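Long-range contacts in SusD family protein (Bacteroides uniformis, PDB 7KV1), which probably binds beta-glucan at the surface of the gut bacterium, as a SusD-family glycan-binding protein that serves polysaccharide capture and uptake: residues W60-G64 with G309-P313; E417-R421 with R474-I478. One frame throughout, in Å; residues are numbered along the deposited sequence.

Interaction 1: residues W60-G64 with G309-P313; sequences WPDWG and GTVLP
Asp-62 and Thr-310 meet side by side where the short, weakly bonded helical turn 60-63 abuts the approach to helix 312-315, and the contact is built round a side-chain capping bond at the turn leading into that helix. Thr-310 stands just before this turn. Its hydroxyl, opposite the backbone N (chi1 169°), lies beside its own carbonyl carbon, on the side of the residues that follow, where OG1 accepts from Leu-312 N at 3.0 Å in a nearly straight bond. The small branched side chain suits this place because its oxygen sits close enough to the backbone to replace a missing carbonyl.

The same hydroxyl gives its proton to Asp-62: OG1 of Thr-310 lies 2.6 Å from OD2 of Asp-62 and meets the anti lone pair of that oxygen, on the side away from OD1. Asp-62 is thus a second-shell residue that orients the capping hydroxyl, and its buried negative charge near a helix N terminus would probably be favoured by the helix dipole. A weaker backbone bond runs alongside, from Val-311 N to Asp-62 O at 3.3 Å, bent to 147°. The segment 309-313 therefore binds both the side chain and the carbonyl of one residue.

The remaining contacts are van der Waals: the methyl CG1 of Val-311 packs 3.3 Å from the carbonyl O of Asp-62, and the Val-311 side chain also touches Tyr-68; a compact beta-branched residue fits beside the carbonyl. Trp-63 begins by pointing away, yet its broad indole reaches back along the edge of the contact, and its ring also stacks with His-59. Gly-309 O lies in the plane of this indole, at its edge, 3.1 Å from Trp-63 CD1.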
loop_
_atom_site.group_PDB
_atom_site.type_symbol
_atom_site.label_atom_id
_atom_site.label_comp_id
_atom_site.label_asym_id
_atom_site.label_seq_id
_atom_site.Cartn_x
_atom_site.Cartn_y
_atom_site.Cartn_z
ATOM N N TRP A 60 0.878 -13.475 -1.917
ATOM C CA TRP A 60 1.216 -14.106 -3.220
ATOM C C TRP A 60 2.136 -13.202 -4.043
ATOM O O TRP A 60 3.096 -13.720 -4.600
ATOM C CB TRP A 60 -0.039 -14.514 -3.981
ATOM C CG TRP A 60 -0.713 -15.719 -3.416
ATOM C CD1 TRP A 60 -0.461 -16.349 -2.227
ATOM C CD2 TRP A 60 -1.808 -16.417 -4.020
ATOM N NE1 TRP A 60 -1.314 -17.408 -2.068
ATOM C CE2 TRP A 60 -2.147 -17.476 -3.153
ATOM C CE3 TRP A 60 -2.496 -16.277 -5.228
ATOM C CZ2 TRP A 60 -3.174 -18.370 -3.450
ATOM C CZ3 TRP A 60 -3.520 -17.154 -5.511
ATOM C CH2 TRP A 60 -3.857 -18.180 -4.627
ATOM N N PRO A 61 1.987 -11.856 -4.069
ATOM C CA PRO A 61 2.908 -11.026 -4.859
ATOM C C PRO A 61 4.385 -11.258 -4.497
ATOM O O PRO A 61 5.192 -11.402 -5.405
ATOM C CB PRO A 61 2.479 -9.583 -4.540
ATOM C CG PRO A 61 1.036 -9.715 -4.107
ATOM C CD PRO A 61 0.995 -11.035 -3.356
ATOM N N ASP A 62 4.686 -11.333 -3.193
ATOM C CA ASP A 62 6.061 -11.438 -2.630
ATOM C C ASP A 62 6.573 -12.881 -2.627
ATOM O O ASP A 62 7.773 -13.047 -2.366
ATOM C CB ASP A 62 6.126 -10.919 -1.190
ATOM C CG ASP A 62 5.833 -9.434 -1.052
ATOM O OD1 ASP A 62 4.870 -8.974 -1.696
ATOM O OD2 ASP A 62 6.582 -8.742 -0.311
ATOM N N TRP A 63 5.710 -13.881 -2.837
ATOM C CA TRP A 63 6.096 -15.318 -2.907
ATOM C C TRP A 63 6.379 -15.724 -4.368
ATOM O O TRP A 63 7.054 -16.763 -4.577
ATOM C CB TRP A 63 5.018 -16.211 -2.278
ATOM C CG TRP A 63 4.927 -16.154 -0.783
ATOM C CD1 TRP A 63 5.843 -15.644 0.100
ATOM C CD2 TRP A 63 3.839 -16.662 0.011
ATOM N NE1 TRP A 63 5.390 -15.783 1.390
ATOM C CE2 TRP A 63 4.166 -16.411 1.367
ATOM C CE3 TRP A 63 2.628 -17.303 -0.289
ATOM C CZ2 TRP A 63 3.315 -16.790 2.411
ATOM C CZ3 TRP A 63 1.786 -17.665 0.742
ATOM C CH2 TRP A 63 2.127 -17.410 2.074
ATOM N N GLY A 64 5.873 -14.953 -5.340
ATOM C CA GLY A 64 6.156 -15.124 -6.780
ATOM C C GLY A 64 5.057 -15.898 -7.490
ATOM O O GLY A 64 5.290 -17.083 -7.801
ATOM N N GLY A 309 8.913 -16.308 3.630
ATOM C CA GLY A 309 9.273 -14.884 3.780
ATOM C C GLY A 309 8.992 -14.093 2.510
ATOM O O GLY A 309 8.242 -14.578 1.667
ATOM N N THR A 310 9.587 -12.914 2.362
ATOM C CA THR A 310 9.313 -12.006 1.221
ATOM C C THR A 310 10.588 -11.861 0.408
ATOM O O THR A 310 11.671 -11.860 1.022
ATOM C CB THR A 310 8.830 -10.615 1.664
ATOM O OG1 THR A 310 8.863 -9.776 0.508
ATOM C CG2 THR A 310 9.679 -9.996 2.755
ATOM N N VAL A 311 10.451 -11.715 -0.908
ATOM C CA VAL A 311 11.591 -11.534 -1.850
ATOM C C VAL A 311 11.961 -10.047 -1.918
ATOM O O VAL A 311 12.963 -9.688 -2.583
ATOM C CB VAL A 311 11.217 -12.098 -3.238
ATOM C CG1 VAL A 311 10.127 -11.293 -3.927
ATOM C CG2 VAL A 311 12.411 -12.210 -4.150
ATOM N N LEU A 312 11.161 -9.185 -1.290
ATOM C CA LEU A 312 11.248 -7.738 -1.576
ATOM C C LEU A 312 12.689 -7.268 -1.378
ATOM O O LEU A 312 13.223 -6.540 -2.213
ATOM C CB LEU A 312 10.256 -6.969 -0.701
ATOM C CG LEU A 312 10.524 -5.471 -0.635
ATOM C CD1 LEU A 312 10.388 -4.833 -2.014
ATOM C CD2 LEU A 312 9.565 -4.819 0.343
ATOM N N PRO A 313 13.378 -7.608 -0.272
ATOM C CA PRO A 313 14.748 -7.124 -0.073
ATOM C C PRO A 313 15.728 -7.589 -1.169
ATOM O O PRO A 313 16.649 -6.846 -1.521
ATOM C CB PRO A 313 15.110 -7.636 1.344
ATOM C CG PRO A 313 13.777 -7.831 2.005
ATOM C CD PRO A 313 12.858 -8.318 0.900
#

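Interaction 2: residues E417-R421 with R474-I478; sequences ELSLR and RAEGI
Glu-417 and Arg-474 reach toward each other from opposite directions and join in a bidentate, end-on salt bridge. With Arg-421 they form a salt-bridge network that ties the end of helix 408-420 to the loop following helix 468-474. Arg-474 NH2 donates to Glu-417 OE1 at 2.8 Å and Arg-474 NH1 to Glu-417 OE2 at 2.7 Å. Both bonds are nearly straight and use syn lone pairs, and the carboxylate and guanidinium planes lie only 14° apart. Glu-417 suits the site because CG points away from the backbone N (chi1 172°) and the chain runs on extended, so the carboxylate stands clear of its helix.

OE2 takes a second donor, Arg-421 NH1, one helical turn along at 2.8 Å, arriving nearly along the C-O axis. The two arginine NH1 atoms consequently stand 3.9 Å apart, both bound to OE2, whose negative charge probably offsets their repulsion. A water bridges the same pair, accepting from NH1 of Arg-421 and from NH1 of Arg-474. Other donors are met nearby: Arg-474 NE by Asp-471 and Arg-421 NH2 by Asn-245, whose side chain also donates to Arg-474 O.

Ile-478 adds apolar cover. Its CG1 lies over one face of the Arg-421 guanidinium, 3.5 Å from Arg-421 NH1, leaving the edge of that flat group to the carboxylate and water. With two cationic groups gripping one buried carboxylate, Glu-417 is probably held ionised, its rotation fixed by bonds to both oxygens.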
loop_
_atom_site.group_PDB
_atom_site.type_symbol
_atom_site.label_atom_id
_atom_site.label_comp_id
_atom_site.label_asym_id
_atom_site.label_seq_id
_atom_site.Cartn_x
_atom_site.Cartn_y
_atom_site.Cartn_z
ATOM N N GLU A 417 -5.755 16.115 7.291
ATOM C CA GLU A 417 -6.276 16.503 5.974
ATOM C C GLU A 417 -7.803 16.567 6.041
ATOM O O GLU A 417 -8.365 17.519 5.493
ATOM C CB GLU A 417 -5.802 15.531 4.890
ATOM C CG GLU A 417 -6.459 15.757 3.551
ATOM C CD GLU A 417 -5.958 14.856 2.434
ATOM O OE1 GLU A 417 -4.865 14.199 2.593
ATOM O OE2 GLU A 417 -6.691 14.769 1.437
ATOM N N LEU A 418 -8.454 15.566 6.639
ATOM C CA LEU A 418 -9.922 15.477 6.614
ATOM C C LEU A 418 -10.499 16.655 7.420
ATOM O O LEU A 418 -11.537 17.238 6.987
ATOM C CB LEU A 418 -10.365 14.106 7.138
ATOM C CG LEU A 418 -10.121 12.915 6.209
ATOM C CD1 LEU A 418 -10.231 11.618 6.969
ATOM C CD2 LEU A 418 -11.079 12.912 5.028
ATOM N N SER A 419 -9.833 17.043 8.510
ATOM C CA SER A 419 -10.244 18.204 9.325
ATOM C C SER A 419 -10.173 19.441 8.428
ATOM O O SER A 419 -11.201 20.169 8.292
ATOM C CB SER A 419 -9.385 18.331 10.559
ATOM O OG SER A 419 -9.589 19.564 11.207
ATOM N N LEU A 420 -9.029 19.674 7.786
ATOM C CA LEU A 420 -8.895 20.882 6.947
ATOM C C LEU A 420 -9.926 20.844 5.827
ATOM O O LEU A 420 -10.390 21.918 5.465
ATOM C CB LEU A 420 -7.470 21.002 6.421
ATOM C CG LEU A 420 -6.419 21.196 7.511
ATOM C CD1 LEU A 420 -5.033 21.023 6.928
ATOM C CD2 LEU A 420 -6.586 22.538 8.212
ATOM N N ARG A 421 -10.289 19.684 5.285
ATOM C CA ARG A 421 -11.200 19.717 4.108
ATOM C C ARG A 421 -12.669 19.706 4.545
ATOM O O ARG A 421 -13.521 19.654 3.658
ATOM C CB ARG A 421 -10.893 18.591 3.124
ATOM C CG ARG A 421 -9.481 18.635 2.580
ATOM C CD ARG A 421 -9.084 17.443 1.752
ATOM N NE ARG A 421 -9.855 17.319 0.534
ATOM C CZ ARG A 421 -9.796 16.268 -0.288
ATOM N NH1 ARG A 421 -8.984 15.240 -0.038
ATOM N NH2 ARG A 421 -10.556 16.251 -1.358
ATOM N N ARG A 474 -5.076 11.412 -6.422
ATOM C CA ARG A 474 -6.292 11.894 -5.724
ATOM C C ARG A 474 -6.224 13.414 -5.571
ATOM O O ARG A 474 -7.319 14.054 -5.485
ATOM C CB ARG A 474 -6.472 11.141 -4.412
ATOM C CG ARG A 474 -5.550 11.569 -3.280
ATOM C CD ARG A 474 -5.704 10.611 -2.110
ATOM N NE ARG A 474 -4.796 10.949 -1.038
ATOM C CZ ARG A 474 -4.979 11.962 -0.174
ATOM N NH1 ARG A 474 -6.041 12.746 -0.271
ATOM N NH2 ARG A 474 -4.099 12.174 0.792
ATOM N N ALA A 475 -5.002 13.959 -5.501
ATOM C CA ALA A 475 -4.730 15.403 -5.311
ATOM C C ALA A 475 -5.209 16.198 -6.524
ATOM O O ALA A 475 -5.423 17.394 -6.366
ATOM C CB ALA A 475 -3.277 15.692 -5.020
ATOM N N GLU A 476 -5.482 15.549 -7.646
ATOM C CA GLU A 476 -6.171 16.202 -8.785
ATOM C C GLU A 476 -7.529 16.776 -8.332
ATOM O O GLU A 476 -7.991 17.736 -8.965
ATOM C CB GLU A 476 -6.276 15.258 -9.982
ATOM C CG GLU A 476 -4.923 14.940 -10.593
ATOM C CD GLU A 476 -4.234 16.146 -11.213
ATOM O OE1 GLU A 476 -4.935 16.955 -11.841
ATOM O OE2 GLU A 476 -3.022 16.311 -11.013
ATOM N N GLY A 477 -8.164 16.205 -7.312
ATOM C CA GLY A 477 -9.466 16.655 -6.829
ATOM C C GLY A 477 -9.314 17.524 -5.590
ATOM O O GLY A 477 -10.354 17.849 -5.015
ATOM N N ILE A 478 -8.098 17.926 -5.205
ATOM C CA ILE A 478 -7.867 18.670 -3.930
ATOM C C ILE A 478 -7.514 20.124 -4.245
ATOM O O ILE A 478 -6.382 20.395 -4.707
ATOM C CB ILE A 478 -6.775 18.025 -3.067
ATOM C CG1 ILE A 478 -7.137 16.581 -2.719
ATOM C CG2 ILE A 478 -6.522 18.901 -1.838
ATOM C CD1 ILE A 478 -6.075 15.873 -1.938
HETATM O O HOH W 1 -8.277 13.167 -1.886
#

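Overall arrangement
After helix 44-55 the chain passes through 60-64, in the region of the family named Starch-binding associating with outer membrane, and interaction 1 closes a long loop when 309-313 returns after 244 intervening residues, 107 of them helical. It thereby joins the two family regions of the sequence. Only afterwards does the chain enter 417-421, and interaction 2 closes a shorter loop of 52 residues, containing helices 429-440 and 451-461 and most of 468-474, within the SusD family region. The loops follow in series, neither nesting nor crossing. The contacts do not touch: their centres are 33 Å apart, on opposite sides of the chain's centre, so each fastens a separate part of the fold.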